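Ribose-phosphate pyrophosphokinase (Thermus thermophilus, PDB 7PN0) probably catalyses the transfer of diphosphate from ATP to ribose 5-phosphate, giving phosphoribosyl pyrophosphate. Local coordinates at residues A75-G78 and R83-A86; A151-T156 and E266-D271. All coordinates share one frame; numbering follows the deposited sequence.

Contacts 1 and 2 each seat a helix on a beta-sheet, but in two different sheets of the same chain. Contact 1 (75-78 with 83-86) joins neighbours in sequence on the five-stranded parallel sheet; contact 2 (151-156 with 266-271) draws together segments more than a hundred residues apart on the seven-stranded mixed sheet. Their centres are 34 Å apart on opposite sides of the chain's centre, and their nearest atoms stay about 14 Å apart, so neither touches the other. None of their residues belongs to the ADP pocket, although strand 83-88, used in contact 1, is followed in the chain by the pocket residues Ser92, Tyr93, Arg95 and Ser96.

Contact 1: A75-G78 and R83-A86; sequences AAKG and RVTA
Ala76 and Lys77 meet Val84 without any ring or planar group between them, so the contact is one of methyls and methylenes; the nearby flat group, the guanidinium of Arg83, is carried by a residue whose CB points away from the helix. Its NE forms a salt bridge with Asp51, and its NH2 one with Glu49 of a third subunit, while Val84 points its CB toward the helix.

A single methyl does the work there. Val84 CG2 lies 3.7 Å from Ala76 CB, close apolar packing, and 3.9 Å from Lys77 CD. The valine's first torsion (chi1 177°) sets CG1 anti to the backbone N and turns CG2 to the helix. CG and CE of Lys77 come equally near CG2, which shows that the lysine lays its aliphatic run beside the methyl, the two side chains running obliquely to each other. That path depends on a bend at chi2 (-63°), which turns the chain from the flank of the helix toward the strand.

The ammonium end goes on past the valine: Lys77 NZ binds Gly119 O and makes a salt bridge with Asp121 OD1. The other oxygen of that carboxylate accepts the backbone N of Val84, so Asp121 ties the lysine and the strand together. Ala76 also rests on Val52 of strand 51-55.

With backbones 7.0 Å apart between Ala76 CA and Val84 CA, the end of helix 62-78 sits close on the start of strand 83-88. This is the helix-to-strand return of a beta-alpha-beta crossover, in the parallel sheet of the PRTase-like N-terminal domain.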
loop_
_atom_site.group_PDB
_atom_site.type_symbol
_atom_site.label_atom_id
_atom_site.label_comp_id
_atom_site.label_asym_id
_atom_site.label_seq_id
_atom_site.Cartn_x
_atom_site.Cartn_y
_atom_site.Cartn_z
ATOM N N ALA A 75 -10.748 0.291 16.028
ATOM C CA ALA A 75 -10.505 0.294 17.483
ATOM C C ALA A 75 -10.006 -1.096 17.886
ATOM O O ALA A 75 -9.077 -1.173 18.718
ATOM C CB ALA A 75 -11.772 0.692 18.190
ATOM N N ALA A 76 -10.538 -2.170 17.282
ATOM C CA ALA A 76 -10.111 -3.556 17.586
ATOM C C ALA A 76 -8.658 -3.715 17.180
ATOM O O ALA A 76 -7.892 -4.287 18.012
ATOM C CB ALA A 76 -10.973 -4.597 16.915
ATOM N N LYS A 77 -8.263 -3.255 15.986
ATOM C CA LYS A 77 -6.837 -3.366 15.568
ATOM C C LYS A 77 -5.986 -2.507 16.508
ATOM O O LYS A 77 -4.888 -2.977 16.909
ATOM C CB LYS A 77 -6.679 -3.033 14.077
ATOM C CG LYS A 77 -7.099 -4.175 13.179
ATOM C CD LYS A 77 -6.198 -5.372 13.411
ATOM C CE LYS A 77 -6.323 -6.419 12.349
ATOM N NZ LYS A 77 -5.827 -5.917 11.043
ATOM N N GLY A 78 -6.471 -1.313 16.854
ATOM C CA GLY A 78 -5.768 -0.347 17.725
ATOM C C GLY A 78 -5.587 -0.893 19.146
ATOM O O GLY A 78 -4.646 -0.452 19.861
ATOM N N ARG A 83 -6.682 -10.812 15.099
ATOM C CA ARG A 83 -7.395 -10.933 13.815
ATOM C C ARG A 83 -8.735 -10.256 14.014
ATOM O O ARG A 83 -9.339 -10.411 15.121
ATOM C CB ARG A 83 -7.568 -12.369 13.340
ATOM C CG ARG A 83 -8.092 -12.422 11.910
ATOM C CD ARG A 83 -7.976 -13.805 11.315
ATOM N NE ARG A 83 -8.697 -14.825 12.088
ATOM C CZ ARG A 83 -8.744 -16.107 11.731
ATOM N NH1 ARG A 83 -9.372 -16.985 12.483
ATOM N NH2 ARG A 83 -8.184 -16.499 10.595
ATOM N N VAL A 84 -9.182 -9.544 12.988
ATOM C CA VAL A 84 -10.517 -8.886 12.998
ATOM C C VAL A 84 -11.327 -9.314 11.768
ATOM O O VAL A 84 -10.876 -9.103 10.644
ATOM C CB VAL A 84 -10.381 -7.360 13.090
ATOM C CG1 VAL A 84 -11.739 -6.696 13.015
ATOM C CG2 VAL A 84 -9.665 -6.933 14.342
ATOM N N THR A 85 -12.491 -9.922 12.010
ATOM C CA THR A 85 -13.446 -10.292 10.951
ATOM C C THR A 85 -14.662 -9.373 11.035
ATOM O O THR A 85 -15.294 -9.296 12.149
ATOM C CB THR A 85 -13.858 -11.757 11.087
ATOM O OG1 THR A 85 -12.689 -12.589 11.008
ATOM C CG2 THR A 85 -14.916 -12.130 10.069
ATOM N N ALA A 86 -15.034 -8.778 9.907
ATOM C CA ALA A 86 -16.308 -8.065 9.740
ATOM C C ALA A 86 -17.356 -9.135 9.441
ATOM O O ALA A 86 -17.353 -9.691 8.355
ATOM C CB ALA A 86 -16.280 -7.028 8.655
#

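Contact 2: A151-T156 and E266-D271; sequences ANYFAT and EVAATD
Tyr153 meets strand 266-270 in two ways, through its hydroxyl and through one face of its ring. The hydroxyl donates a short hydrogen bond, 2.6 Å from OH to Glu266 OE1. That oxygen lies at the ring's edge, in the ring plane, and is approached on its anti side, with the donor 19° out of the carboxylate plane; ring and carboxylate are turned 42° apart. Over the face, Ala268 CB stands 3.7 Å from the centroid of the Tyr153 ring and close to the ring normal, a CH-pi contact almost squarely centred.

The ring reaches the strand because CG is anti to the backbone N (chi1 159°). Within the helix, Tyr153 CD2 lies 3.9 Å above the plane of the Phe154 ring, over its centre. Without the phenol, as with an alanine here, Glu266 OE1 would probably lose this donor and the Ala268 methyl the ring that faces it.

Further out, Glu266 OE2 forms salt bridges with Arg157 and Arg282, which hold the buried carboxylate and should help keep it ionised. Tyr243 packs on both Tyr153 and Glu266, while Leu284 touches both Tyr153 and Ala268; their strands, 241-246 and 281-284, flank strand 266-270 in the sheet. The whole is a helix packed on a face of the mixed sheet, running roughly antiparallel to strand 266-270, the alpha/beta layering of a PRTase-like domain.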
loop_
_atom_site.group_PDB
_atom_site.type_symbol
_atom_site.label_atom_id
_atom_site.label_comp_id
_atom_site.label_asym_id
_atom_site.label_seq_id
_atom_site.Cartn_x
_atom_site.Cartn_y
_atom_site.Cartn_z
ATOM N N ALA A 151 -34.981 -23.727 1.640
ATOM C CA ALA A 151 -35.576 -24.996 1.155
ATOM C C ALA A 151 -36.207 -25.767 2.350
ATOM O O ALA A 151 -37.340 -26.272 2.225
ATOM C CB ALA A 151 -34.526 -25.782 0.413
ATOM N N ASN A 152 -35.559 -25.811 3.503
ATOM C CA ASN A 152 -36.113 -26.462 4.724
ATOM C C ASN A 152 -37.458 -25.822 5.091
ATOM O O ASN A 152 -38.455 -26.557 5.374
ATOM C CB ASN A 152 -35.136 -26.405 5.894
ATOM C CG ASN A 152 -35.655 -27.167 7.104
ATOM O OD1 ASN A 152 -35.646 -28.387 7.090
ATOM N ND2 ASN A 152 -36.105 -26.457 8.129
ATOM N N TYR A 153 -37.511 -24.490 5.102
ATOM C CA TYR A 153 -38.728 -23.724 5.427
ATOM C C TYR A 153 -39.862 -24.239 4.539
ATOM O O TYR A 153 -40.918 -24.669 5.053
ATOM C CB TYR A 153 -38.550 -22.225 5.194
ATOM C CG TYR A 153 -39.858 -21.496 5.028
ATOM C CD1 TYR A 153 -40.716 -21.324 6.106
ATOM C CD2 TYR A 153 -40.260 -21.010 3.800
ATOM C CE1 TYR A 153 -41.917 -20.654 5.963
ATOM C CE2 TYR A 153 -41.477 -20.374 3.634
ATOM C CZ TYR A 153 -42.321 -20.200 4.721
ATOM O OH TYR A 153 -43.506 -19.521 4.546
ATOM N N PHE A 154 -39.668 -24.194 3.223
ATOM C CA PHE A 154 -40.747 -24.582 2.284
ATOM C C PHE A 154 -41.109 -26.059 2.524
ATOM O O PHE A 154 -42.314 -26.380 2.515
ATOM C CB PHE A 154 -40.348 -24.353 0.822
ATOM C CG PHE A 154 -40.399 -22.931 0.342
ATOM C CD1 PHE A 154 -41.590 -22.221 0.273
ATOM C CD2 PHE A 154 -39.229 -22.288 -0.059
ATOM C CE1 PHE A 154 -41.619 -20.918 -0.201
ATOM C CE2 PHE A 154 -39.264 -20.981 -0.521
ATOM C CZ PHE A 154 -40.455 -20.305 -0.605
ATOM N N ALA A 155 -40.137 -26.953 2.639
ATOM C CA ALA A 155 -40.371 -28.397 2.869
ATOM C C ALA A 155 -41.248 -28.569 4.125
ATOM O O ALA A 155 -42.033 -29.525 4.132
ATOM C CB ALA A 155 -39.096 -29.189 3.018
ATOM N N THR A 156 -41.154 -27.678 5.128
ATOM C CA THR A 156 -41.958 -27.830 6.368
ATOM C C THR A 156 -43.296 -27.101 6.299
ATOM O O THR A 156 -44.061 -27.262 7.266
ATOM C CB THR A 156 -41.201 -27.392 7.615
ATOM O OG1 THR A 156 -41.037 -25.986 7.575
ATOM C CG2 THR A 156 -39.893 -28.122 7.745
ATOM N N GLU A 266 -47.767 -16.186 2.883
ATOM C CA GLU A 266 -46.752 -16.008 3.928
ATOM C C GLU A 266 -45.479 -15.519 3.264
ATOM O O GLU A 266 -45.238 -15.887 2.088
ATOM C CB GLU A 266 -46.522 -17.332 4.631
ATOM C CG GLU A 266 -45.739 -17.219 5.899
ATOM C CD GLU A 266 -45.881 -18.480 6.740
ATOM O OE1 GLU A 266 -45.043 -19.350 6.631
ATOM O OE2 GLU A 266 -46.866 -18.573 7.475
ATOM N N VAL A 267 -44.693 -14.781 4.027
ATOM C CA VAL A 267 -43.385 -14.256 3.553
ATOM C C VAL A 267 -42.373 -14.575 4.645
ATOM O O VAL A 267 -42.549 -14.088 5.782
ATOM C CB VAL A 267 -43.471 -12.756 3.252
ATOM C CG1 VAL A 267 -42.134 -12.231 2.727
ATOM C CG2 VAL A 267 -44.605 -12.466 2.266
ATOM N N ALA A 268 -41.383 -15.377 4.300
ATOM C CA ALA A 268 -40.325 -15.815 5.226
ATOM C C ALA A 268 -39.020 -15.146 4.800
ATOM O O ALA A 268 -38.756 -15.066 3.585
ATOM C CB ALA A 268 -40.206 -17.313 5.214
ATOM N N ALA A 269 -38.219 -14.752 5.783
ATOM C CA ALA A 269 -36.873 -14.190 5.565
ATOM C C ALA A 269 -36.035 -14.567 6.768
ATOM O O ALA A 269 -36.615 -14.937 7.812
ATOM C CB ALA A 269 -36.973 -12.723 5.355
ATOM N N THR A 270 -34.711 -14.528 6.636
ATOM C CA THR A 270 -33.833 -14.817 7.780
ATOM C C THR A 270 -33.816 -13.583 8.698
ATOM O O THR A 270 -34.481 -12.523 8.407
ATOM C CB THR A 270 -32.422 -15.216 7.313
ATOM O OG1 THR A 270 -31.783 -13.981 6.960
ATOM C CG2 THR A 270 -32.428 -16.251 6.215
ATOM N N ASP A 271 -32.988 -13.668 9.728
ATOM C CA ASP A 271 -32.805 -12.579 10.703
ATOM C C ASP A 271 -31.464 -11.894 10.418
ATOM O O ASP A 271 -30.919 -11.278 11.330
ATOM C CB ASP A 271 -32.964 -13.076 12.143
ATOM C CG ASP A 271 -32.178 -14.319 12.540
ATOM O OD1 ASP A 271 -31.450 -14.874 11.693
ATOM O OD2 ASP A 271 -32.305 -14.733 13.719
#